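Long-range contact in S-adenosylmethionine:tRNA ribosyltransferase-isomerase (Thermotoga maritima, PDB 1VKY), which probably transfers and isomerizes the ribose of S-adenosylmethionine onto a modified 7-deazaguanine of tRNA, giving epoxyqueuosine: residues 32-37 against 54-59. Residues are numbered along the deposited sequence; the frame is centred on the assembly and turned at random.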
ATOM      1  N   VAL B  32      -6.747  -2.698   7.745  1.00 41.95           N
ATOM      2  CA  VAL B  32      -7.132  -3.283   9.025  1.00 41.52           C
ATOM      3  C   VAL B  32      -6.910  -4.787   8.976  1.00 40.44           C
ATOM      4  O   VAL B  32      -6.991  -5.415   7.915  1.00 37.65           O
ATOM      5  CB  VAL B  32      -8.612  -2.968   9.357  1.00 43.58           C
ATOM      6  CG1 VAL B  32      -9.123  -3.797  10.527  1.00 52.52           C
ATOM      7  CG2 VAL B  32      -8.753  -1.509   9.682  1.00 46.37           C
ATOM      8  N   GLU B  33      -6.622  -5.361  10.138  1.00 42.30           N
ATOM      9  CA  GLU B  33      -6.481  -6.813  10.284  1.00 43.90           C
ATOM     10  C   GLU B  33      -7.379  -7.275  11.438  1.00 40.55           C
ATOM     11  O   GLU B  33      -7.375  -6.647  12.482  1.00 41.33           O
ATOM     12  CB  GLU B  33      -5.016  -7.184  10.538  1.00 46.42           C
ATOM     13  CG  GLU B  33      -4.608  -8.518   9.921  1.00 57.28           C
ATOM     14  CD  GLU B  33      -4.731  -8.546   8.394  1.00 70.14           C
ATOM     15  OE1 GLU B  33      -5.076  -9.631   7.850  1.00 71.26           O
ATOM     16  OE2 GLU B  33      -4.484  -7.493   7.732  1.00 71.05           O
ATOM     17  N   PRO B  34      -8.211  -8.292  11.250  1.00 37.96           N
ATOM     18  CA  PRO B  34      -8.422  -8.990   9.957  1.00 38.49           C
ATOM     19  C   PRO B  34      -9.114  -8.093   8.902  1.00 36.19           C
ATOM     20  O   PRO B  34      -9.707  -7.084   9.245  1.00 36.10           O
ATOM     21  CB  PRO B  34      -9.346 -10.151  10.341  1.00 38.35           C
ATOM     22  CG  PRO B  34     -10.095  -9.638  11.517  1.00 37.60           C
ATOM     23  CD  PRO B  34      -9.114  -8.786  12.302  1.00 36.56           C
ATOM     24  N   ARG B  35      -9.018  -8.463   7.645  1.00 34.53           N
ATOM     25  CA  ARG B  35      -9.485  -7.599   6.551  1.00 37.62           C
ATOM     26  C   ARG B  35     -10.998  -7.325   6.584  1.00 35.29           C
ATOM     27  O   ARG B  35     -11.451  -6.274   6.152  1.00 38.34           O
ATOM     28  CB  ARG B  35      -9.088  -8.196   5.215  1.00 39.31           C
ATOM     29  CG  ARG B  35      -7.579  -8.293   4.974  1.00 47.34           C
ATOM     30  CD  ARG B  35      -6.871  -6.951   4.856  1.00 57.78           C
ATOM     31  NE  ARG B  35      -5.523  -7.093   4.299  1.00 67.86           N
ATOM     32  N   ASP B  36     -11.769  -8.234   7.162  1.00 33.49           N
ATOM     33  CA  ASP B  36     -13.214  -8.080   7.200  1.00 34.43           C
ATOM     34  C   ASP B  36     -13.725  -7.410   8.450  1.00 33.97           C
ATOM     35  O   ASP B  36     -14.920  -7.443   8.744  1.00 29.62           O
ATOM     36  CB  ASP B  36     -13.919  -9.387   6.953  1.00 31.74           C
ATOM     37  CG  ASP B  36     -13.499 -10.487   7.885  1.00 42.11           C
ATOM     38  OD1 ASP B  36     -12.761 -10.244   8.870  1.00 42.65           O
ATOM     39  OD2 ASP B  36     -13.874 -11.655   7.667  1.00 41.69           O
ATOM     40  N   ALA B  37     -12.803  -6.763   9.157  1.00 31.21           N
ATOM     41  CA  ALA B  37     -13.136  -5.930  10.274  1.00 33.29           C
ATOM     42  C   ALA B  37     -13.107  -4.491   9.813  1.00 31.99           C
ATOM     43  O   ALA B  37     -13.321  -3.588  10.612  1.00 33.68           O
ATOM     44  CB  ALA B  37     -12.152  -6.142  11.444  1.00 35.43           C
ATOM     45  N   ILE B  54     -19.962  -3.351   9.524  1.00 27.65           N
ATOM     46  CA  ILE B  54     -18.625  -3.919   9.455  1.00 28.58           C
ATOM     47  C   ILE B  54     -18.632  -4.939   8.342  1.00 28.62           C
ATOM     48  O   ILE B  54     -19.656  -5.582   8.116  1.00 26.99           O
ATOM     49  CB  ILE B  54     -18.267  -4.617  10.803  1.00 30.07           C
ATOM     50  CG1 ILE B  54     -18.263  -3.603  11.925  1.00 35.08           C
ATOM     51  CG2 ILE B  54     -16.939  -5.340  10.731  1.00 37.01           C
ATOM     52  CD1 ILE B  54     -17.415  -2.412  11.653  1.00 39.00           C
ATOM     53  N   PHE B  55     -17.491  -5.113   7.668  1.00 27.60           N
ATOM     54  CA  PHE B  55     -17.454  -5.882   6.443  1.00 27.77           C
ATOM     55  C   PHE B  55     -17.998  -7.291   6.574  1.00 29.47           C
ATOM     56  O   PHE B  55     -18.708  -7.762   5.683  1.00 26.14           O
ATOM     57  CB  PHE B  55     -16.061  -5.931   5.789  1.00 28.57           C
ATOM     58  CG  PHE B  55     -16.132  -6.326   4.330  1.00 27.31           C
ATOM     59  CD1 PHE B  55     -16.354  -5.379   3.362  1.00 31.55           C
ATOM     60  CD2 PHE B  55     -16.045  -7.641   3.950  1.00 24.45           C
ATOM     61  CE1 PHE B  55     -16.470  -5.756   2.030  1.00 30.30           C
ATOM     62  CE2 PHE B  55     -16.163  -8.019   2.652  1.00 31.11           C
ATOM     63  CZ  PHE B  55     -16.392  -7.079   1.678  1.00 27.23           C
ATOM     64  N   ARG B  56     -17.650  -7.986   7.650  1.00 32.59           N
ATOM     65  CA  ARG B  56     -18.078  -9.392   7.806  1.00 34.03           C
ATOM     66  C   ARG B  56     -19.600  -9.532   7.859  1.00 30.84           C
ATOM     67  O   ARG B  56     -20.135 -10.599   7.581  1.00 30.43           O
ATOM     68  CB  ARG B  56     -17.461 -10.017   9.052  1.00 34.37           C
ATOM     69  CG  ARG B  56     -17.837  -9.322  10.355  1.00 38.80           C
ATOM     70  CD  ARG B  56     -17.246  -9.976  11.616  1.00 44.38           C
ATOM     71  NE  ARG B  56     -15.804 -10.171  11.485  1.00 51.41           N
ATOM     72  CZ  ARG B  56     -14.854  -9.454  12.089  1.00 57.98           C
ATOM     73  NH1 ARG B  56     -15.150  -8.450  12.931  1.00 55.79           N
ATOM     74  NH2 ARG B  56     -13.580  -9.754  11.841  1.00 55.86           N
ATOM     75  N   GLU B  57     -20.295  -8.439   8.175  1.00 32.35           N
ATOM     76  CA  GLU B  57     -21.787  -8.372   8.162  1.00 30.79           C
ATOM     77  C   GLU B  57     -22.424  -8.271   6.759  1.00 32.10           C
ATOM     78  O   GLU B  57     -23.654  -8.216   6.607  1.00 29.77           O
ATOM     79  CB  GLU B  57     -22.219  -7.196   9.044  1.00 32.50           C
ATOM     80  CG  GLU B  57     -21.865  -7.431  10.501  1.00 31.99           C
ATOM     81  CD  GLU B  57     -21.913  -6.183  11.366  1.00 35.73           C
ATOM     82  OE1 GLU B  57     -21.838  -5.046  10.871  1.00 32.01           O
ATOM     83  OE2 GLU B  57     -22.007  -6.346  12.582  1.00 45.61           O
ATOM     84  N   ILE B  58     -21.586  -8.303   5.719  1.00 30.15           N
ATOM     85  CA  ILE B  58     -22.075  -8.359   4.336  1.00 29.60           C
ATOM     86  C   ILE B  58     -22.961  -9.547   4.115  1.00 28.58           C
ATOM     87  O   ILE B  58     -23.901  -9.460   3.345  1.00 24.23           O
ATOM     88  CB  ILE B  58     -20.898  -8.356   3.297  1.00 33.05           C
ATOM     89  CG1 ILE B  58     -21.426  -8.066   1.878  1.00 27.64           C
ATOM     90  CG2 ILE B  58     -20.085  -9.667   3.338  1.00 26.54           C
ATOM     91  CD1 ILE B  58     -20.345  -7.701   0.926  1.00 33.42           C
ATOM     92  N   ILE B  59     -22.703 -10.641   4.823  1.00 27.39           N
ATOM     93  CA  ILE B  59     -23.524 -11.837   4.687  1.00 28.18           C
ATOM     94  C   ILE B  59     -25.031 -11.609   4.984  1.00 26.56           C
ATOM     95  O   ILE B  59     -25.892 -12.273   4.429  1.00 29.86           O
ATOM     96  CB  ILE B  59     -22.953 -12.926   5.612  1.00 28.02           C
ATOM     97  CG1 ILE B  59     -23.581 -14.295   5.317  1.00 32.74           C
ATOM     98  CG2 ILE B  59     -23.095 -12.532   7.080  1.00 31.97           C
ATOM     99  CD1 ILE B  59     -22.736 -15.438   5.868  1.00 36.99           C
TER
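Arg-56 reaches back over Asp-36 and grips it through both its backbone and its side chain. Its amide N, in the first turn of the 3-10 segment 55-59, donates a hydrogen bond to Asp-36 O at 3.0 Å. From there the side chain can be followed outward. CB lies 3.6 Å from the same Asp-36 O, and CG, set between the backbone N and the carbonyl carbon (chi1 60°), stays near that oxygen. The bend at chi3 turns NE back toward Asp-36 O, and that oxygen sits over the centre of one face of the guanidinium, 3.9 Å above its plane. At the tip, NH2 meets Asp-36 OD1 at 3.1 Å in a salt bridge whose hydrogen bond is weak, bent to 125°, with the carboxylate and guanidinium planes 71° apart. Pro-34 CG lies at the guanidinium edge, 3.5 Å from NH2, and Ala-37 CB is close to both NH1 and NH2.

Phe-55 CB and Ile-54 CG2 each pack 3.5 Å from the same Asp-36 O, while the Phe-55 ring continues inward to His-190, Phe-191 and Leu-195. Asp-36 OD2 is hydrogen-bonded to Thr-192 OG1, just before helix 193-202. An alanine in place of Asp-36 would probably leave the Arg-56 guanidinium without its charge partner and freer to turn, and Thr-192 OG1 without this mate. The contact thus joins the turns flanking the hairpin of strands 39-44 and 49-54, at one edge of the mixed sheet. Its chemistry implies a division of labour: the backbone bond links the two turns whatever the side chains, while the salt bridge, with its weak, bent hydrogen bond, probably adds mostly charge attraction.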